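Side-chain contacts in lipase (Pelosinus fermentans, PDB 5AH0), which hydrolyses the synthetic polyester poly(butylene adipate-co-terephthalate) and, as a lipase, probably cleaves lipid esters: residues K107-A112 / E378-L383; F260-C265 / L370-G375. One frame throughout, in Å; residues are numbered along the deposited sequence.

Contact 1. Residues K107-A112 / E378-L383; sequences KIHLVA and EKLSQL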
# COMPACT_ATOMS: atom_id res chain seq x y z
N LYS A 107 19.21 -1.56 8.65
CA LYS A 107 17.93 -2.07 8.16
C LYS A 107 16.79 -1.11 8.50
O LYS A 107 17.00 -0.12 9.21
CB LYS A 107 17.67 -3.46 8.75
CG LYS A 107 18.92 -4.29 8.90
CD LYS A 107 18.66 -5.71 9.38
CE LYS A 107 18.06 -6.55 8.27
NZ LYS A 107 17.80 -7.97 8.70
N ILE A 108 15.60 -1.38 7.96
CA ILE A 108 14.39 -0.60 8.29
C ILE A 108 13.25 -1.51 8.66
O ILE A 108 13.27 -2.71 8.34
CB ILE A 108 13.92 0.27 7.12
CG1 ILE A 108 13.54 -0.61 5.93
CG2 ILE A 108 14.96 1.30 6.73
CD1 ILE A 108 13.08 0.17 4.74
N HIS A 109 12.24 -0.95 9.33
CA HIS A 109 10.94 -1.59 9.50
C HIS A 109 9.96 -1.01 8.49
O HIS A 109 9.78 0.20 8.44
CB HIS A 109 10.35 -1.37 10.89
CG HIS A 109 11.25 -1.79 12.01
ND1 HIS A 109 11.48 -3.11 12.32
CD2 HIS A 109 11.93 -1.06 12.93
CE1 HIS A 109 12.29 -3.18 13.36
NE2 HIS A 109 12.57 -1.95 13.75
N LEU A 110 9.31 -1.87 7.71
CA LEU A 110 8.27 -1.38 6.81
C LEU A 110 6.90 -1.53 7.47
O LEU A 110 6.49 -2.63 7.84
CB LEU A 110 8.32 -2.12 5.47
CG LEU A 110 9.52 -1.62 4.67
CD1 LEU A 110 9.93 -2.57 3.54
CD2 LEU A 110 9.24 -0.20 4.15
N VAL A 111 6.21 -0.40 7.63
CA VAL A 111 4.84 -0.40 8.12
C VAL A 111 3.95 0.09 6.99
O VAL A 111 4.12 1.21 6.47
CB VAL A 111 4.65 0.48 9.38
CG1 VAL A 111 3.21 0.53 9.79
CG2 VAL A 111 5.53 -0.02 10.53
N ALA A 112 3.02 -0.76 6.59
CA ALA A 112 2.22 -0.51 5.41
C ALA A 112 0.74 -0.67 5.70
O ALA A 112 0.34 -1.49 6.52
CB ALA A 112 2.63 -1.44 4.29
N GLU A 378 7.17 0.78 19.46
CA GLU A 378 7.84 0.18 20.62
C GLU A 378 8.07 -1.30 20.39
O GLU A 378 9.17 -1.80 20.61
CB GLU A 378 7.03 0.37 21.90
CG GLU A 378 6.89 1.81 22.37
CD GLU A 378 5.93 1.96 23.56
OE1 GLU A 378 5.12 1.04 23.81
OE2 GLU A 378 6.01 3.00 24.26
N LYS A 379 7.02 -1.99 19.92
CA LYS A 379 7.11 -3.42 19.68
C LYS A 379 8.20 -3.70 18.65
O LYS A 379 9.04 -4.59 18.84
CB LYS A 379 5.76 -3.98 19.20
CG LYS A 379 5.73 -5.51 19.11
CD LYS A 379 4.30 -6.08 19.17
CE LYS A 379 3.53 -5.81 17.89
NZ LYS A 379 4.25 -6.43 16.74
N LEU A 380 8.22 -2.89 17.60
CA LEU A 380 9.16 -3.07 16.51
C LEU A 380 10.59 -2.79 16.95
O LEU A 380 11.54 -3.32 16.37
CB LEU A 380 8.79 -2.17 15.33
CG LEU A 380 7.47 -2.53 14.67
CD1 LEU A 380 7.15 -1.54 13.56
CD2 LEU A 380 7.54 -3.94 14.12
N SER A 381 10.75 -1.97 17.98
CA SER A 381 12.07 -1.62 18.46
C SER A 381 12.52 -2.58 19.55
O SER A 381 13.63 -2.47 20.06
CB SER A 381 12.09 -0.18 18.99
OG SER A 381 11.44 -0.10 20.24
N GLN A 382 11.65 -3.51 19.91
CA GLN A 382 12.00 -4.51 20.91
C GLN A 382 12.44 -5.81 20.24
O GLN A 382 12.94 -6.72 20.91
CB GLN A 382 10.82 -4.76 21.85
CG GLN A 382 10.60 -3.63 22.84
CD GLN A 382 9.33 -3.78 23.66
OE1 GLN A 382 8.69 -4.84 23.64
NE2 GLN A 382 8.95 -2.73 24.37
N LEU A 383 12.29 -5.88 18.92
CA LEU A 383 12.73 -7.03 18.14
C LEU A 383 14.24 -7.12 18.18
O LEU A 383 14.93 -6.13 17.94
CB LEU A 383 12.24 -6.94 16.69
CG LEU A 383 10.72 -7.01 16.44
CD1 LEU A 383 10.38 -6.53 15.05
CD2 LEU A 383 10.22 -8.42 16.61

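Contact 2. Residues F260-C265 / L370-G375; sequences FSYSTC and LSWYKG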
# COMPACT_ATOMS: atom_id res chain seq x y z
N PHE A 260 4.20 -8.98 10.67
CA PHE A 260 2.99 -8.74 11.46
C PHE A 260 1.86 -8.24 10.56
O PHE A 260 2.04 -7.29 9.79
CB PHE A 260 3.26 -7.72 12.57
CG PHE A 260 4.33 -8.13 13.52
CD1 PHE A 260 4.03 -8.93 14.61
CD2 PHE A 260 5.64 -7.73 13.34
CE1 PHE A 260 5.02 -9.32 15.51
CE2 PHE A 260 6.63 -8.11 14.22
CZ PHE A 260 6.32 -8.91 15.31
N SER A 261 0.69 -8.86 10.69
CA SER A 261 -0.48 -8.46 9.92
C SER A 261 -1.67 -8.16 10.83
O SER A 261 -2.04 -8.97 11.68
CB SER A 261 -0.86 -9.55 8.93
OG SER A 261 -1.42 -10.65 9.62
N TYR A 262 -2.25 -6.99 10.64
CA TYR A 262 -3.43 -6.59 11.38
C TYR A 262 -4.64 -6.68 10.47
O TYR A 262 -4.57 -6.29 9.31
CB TYR A 262 -3.27 -5.17 11.92
CG TYR A 262 -2.30 -5.07 13.07
CD1 TYR A 262 -0.95 -4.86 12.84
CD2 TYR A 262 -2.73 -5.19 14.38
CE1 TYR A 262 -0.05 -4.78 13.88
CE2 TYR A 262 -1.84 -5.10 15.44
CZ TYR A 262 -0.50 -4.90 15.19
OH TYR A 262 0.38 -4.81 16.24
N SER A 263 -5.75 -7.21 10.99
CA SER A 263 -6.97 -7.35 10.19
C SER A 263 -8.06 -6.42 10.68
O SER A 263 -8.23 -6.22 11.88
CB SER A 263 -7.46 -8.79 10.21
OG SER A 263 -6.67 -9.60 9.36
N THR A 264 -8.80 -5.86 9.73
CA THR A 264 -9.88 -4.92 10.03
C THR A 264 -11.23 -5.44 9.59
O THR A 264 -11.33 -6.21 8.64
CB THR A 264 -9.67 -3.57 9.35
OG1 THR A 264 -9.46 -3.80 7.95
CG2 THR A 264 -8.45 -2.86 9.94
N CYS A 265 -12.27 -4.99 10.27
CA CYS A 265 -13.62 -5.40 9.95
C CYS A 265 -14.55 -4.33 10.47
O CYS A 265 -14.33 -3.81 11.56
CB CYS A 265 -13.96 -6.76 10.57
SG CYS A 265 -15.53 -7.43 9.94
N LEU A 370 -2.58 7.93 17.76
CA LEU A 370 -1.15 8.18 17.80
C LEU A 370 -0.51 7.22 18.80
O LEU A 370 0.56 6.65 18.56
CB LEU A 370 -0.86 9.64 18.17
CG LEU A 370 0.58 9.96 18.59
CD1 LEU A 370 1.53 9.54 17.49
CD2 LEU A 370 0.73 11.45 18.87
N SER A 371 -1.19 7.06 19.92
CA SER A 371 -0.72 6.19 20.98
C SER A 371 -0.68 4.74 20.48
O SER A 371 0.23 4.00 20.83
CB SER A 371 -1.60 6.34 22.21
OG SER A 371 -1.24 5.44 23.22
N TRP A 372 -1.65 4.34 19.66
CA TRP A 372 -1.62 2.98 19.11
C TRP A 372 -0.38 2.73 18.24
O TRP A 372 0.28 1.70 18.36
CB TRP A 372 -2.87 2.71 18.29
CG TRP A 372 -3.02 1.27 17.82
CD1 TRP A 372 -3.70 0.27 18.46
CD2 TRP A 372 -2.49 0.68 16.62
NE1 TRP A 372 -3.64 -0.89 17.73
CE2 TRP A 372 -2.90 -0.67 16.60
CE3 TRP A 372 -1.71 1.17 15.57
CZ2 TRP A 372 -2.55 -1.54 15.57
CZ3 TRP A 372 -1.37 0.30 14.54
CH2 TRP A 372 -1.78 -1.04 14.55
N TYR A 373 -0.07 3.69 17.37
CA TYR A 373 1.11 3.60 16.52
C TYR A 373 2.41 3.71 17.32
O TYR A 373 3.41 3.09 16.96
CB TYR A 373 1.06 4.67 15.42
CG TYR A 373 0.23 4.21 14.24
CD1 TYR A 373 0.80 3.42 13.25
CD2 TYR A 373 -1.13 4.53 14.14
CE1 TYR A 373 0.05 2.96 12.18
CE2 TYR A 373 -1.88 4.07 13.06
CZ TYR A 373 -1.28 3.29 12.08
OH TYR A 373 -2.00 2.83 11.00
N LYS A 374 2.39 4.47 18.40
CA LYS A 374 3.54 4.51 19.31
C LYS A 374 3.77 3.10 19.87
O LYS A 374 4.90 2.62 19.92
CB LYS A 374 3.31 5.52 20.43
CG LYS A 374 4.43 5.65 21.44
CD LYS A 374 4.17 6.89 22.28
CE LYS A 374 5.26 7.12 23.33
NZ LYS A 374 5.28 6.03 24.33
N GLY A 375 2.68 2.44 20.27
CA GLY A 375 2.75 1.08 20.76
C GLY A 375 3.36 0.14 19.74
O GLY A 375 4.19 -0.71 20.08

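Contact 1. Residues K107-A112 / E378-L383
H109 and V111, on a central strand of a parallel sheet, meet the last turn of the C-terminal helix 370-380 in a buried, largely apolar strand-helix contact without a direct hydrogen bond. Two residues apart on the strand, both point toward the helix end, and L380 reaches them with different atoms. Its CB stands over one face of the H109 imidazole, 4.0 Å from the ring centroid and only 2° off the ring normal, a clear CH-pi contact. Its CD1 goes further along the strand, to 3.8 Å from V111 CG2. With V111 CG1 anti to the backbone N (chi1 176°), CG2 lies beside that N and anti to the carbonyl carbon, and it is this branch that meets L380. The imidazole and the leucine side chain run past one another in opposite senses.

The backbone carbonyl of L380 also comes close to the imidazole: its O lies 3.1 Å from H109 CE1, out of the ring plane on the same face as CB. It is similarly near NE2, but the angle is too poor for a hydrogen bond. The imidazole nitrogens are paired otherwise, ND1 with S155 OG on the neighbouring strand and NE2 with N2 OD1, so that two polar partners fix the rotation of the ring on which L380 packs. L383, just after the helix, adds a looser touch, its CD1 4.2 Å from H109 CE1 in an oblique approach. S381 OG hydrogen-bonds E378 O, three residues back, at 2.9 Å.

The C-terminal helix packed on the central parallel sheet is as expected for the alpha/beta-hydrolase fold, to whose clan this lipase belongs; strand 108-113 runs into helix 116-129, consistent with the family's nucleophile elbow.

Contact 2. Residues F260-C265 / L370-G375
One face of the Y262 ring receives the benzene edge of W372, whose CZ2 stands 3.6 Å above the phenol plane and toward the rim. The indole in turn has Y262 CD2 and Y373 CG at its edge, while its CE3 lies over the centre of one face of the Y373 ring. W372 thus brings different edge atoms to the faces of two tyrosines, one across the contact and one beside it on the same helix. The pair Y262-W372 is a T-shaped (edge-to-face) stack, joining helix 370-380 to strand 258-265 on one side of the parallel sheet of the alpha/beta-hydrolase fold.

The six-membered ring of W372 and the Y262 ring have centroids 5.1 Å apart and planes inclined at 69°. Backbones stay well separated, with the nearest CA atoms, those of Y262 and Y373, 12.3 Å apart; two long aromatic side chains span the interval. W372 extends away from its helix because CG is anti to the backbone N (chi1 -173°), and Y262 reaches out from the strand to meet it.

Y262 also touches T157 on strand 153-159 and L352 on strand 352-353, while Y373 rests on I159 and ties its OH to the carbonyl O of A360. W372 itself is partly exposed, so the stack lies where the helix-sheet interface nears solvent.

No hydrogen bond crosses between the two segments, and the tightest point is purely carbon on carbon: W372 CZ2 to Y262 CE2, 3.6 Å.

How the contacts relate
Contacts 1 and 2 share helix 370-380, which packs on a single parallel sheet, and their centres are about 12 Å apart. Contact 2 uses the start of that helix and strand 258-265; contact 1 uses its end and strand 108-113, with strand 153-159 between the two. Along the chain the order is 107-112, 260-265, 370-375, 378-383, so the C-terminal helix is fastened to strands from two distant parts of the sequence. K379 bridges them directly: it makes a cation-pi interaction with F260, its NZ 3.2 Å from F260 CE1. The two contacts thus join the last helix to two strands of the sheet, consistent with an alpha/beta-hydrolase core.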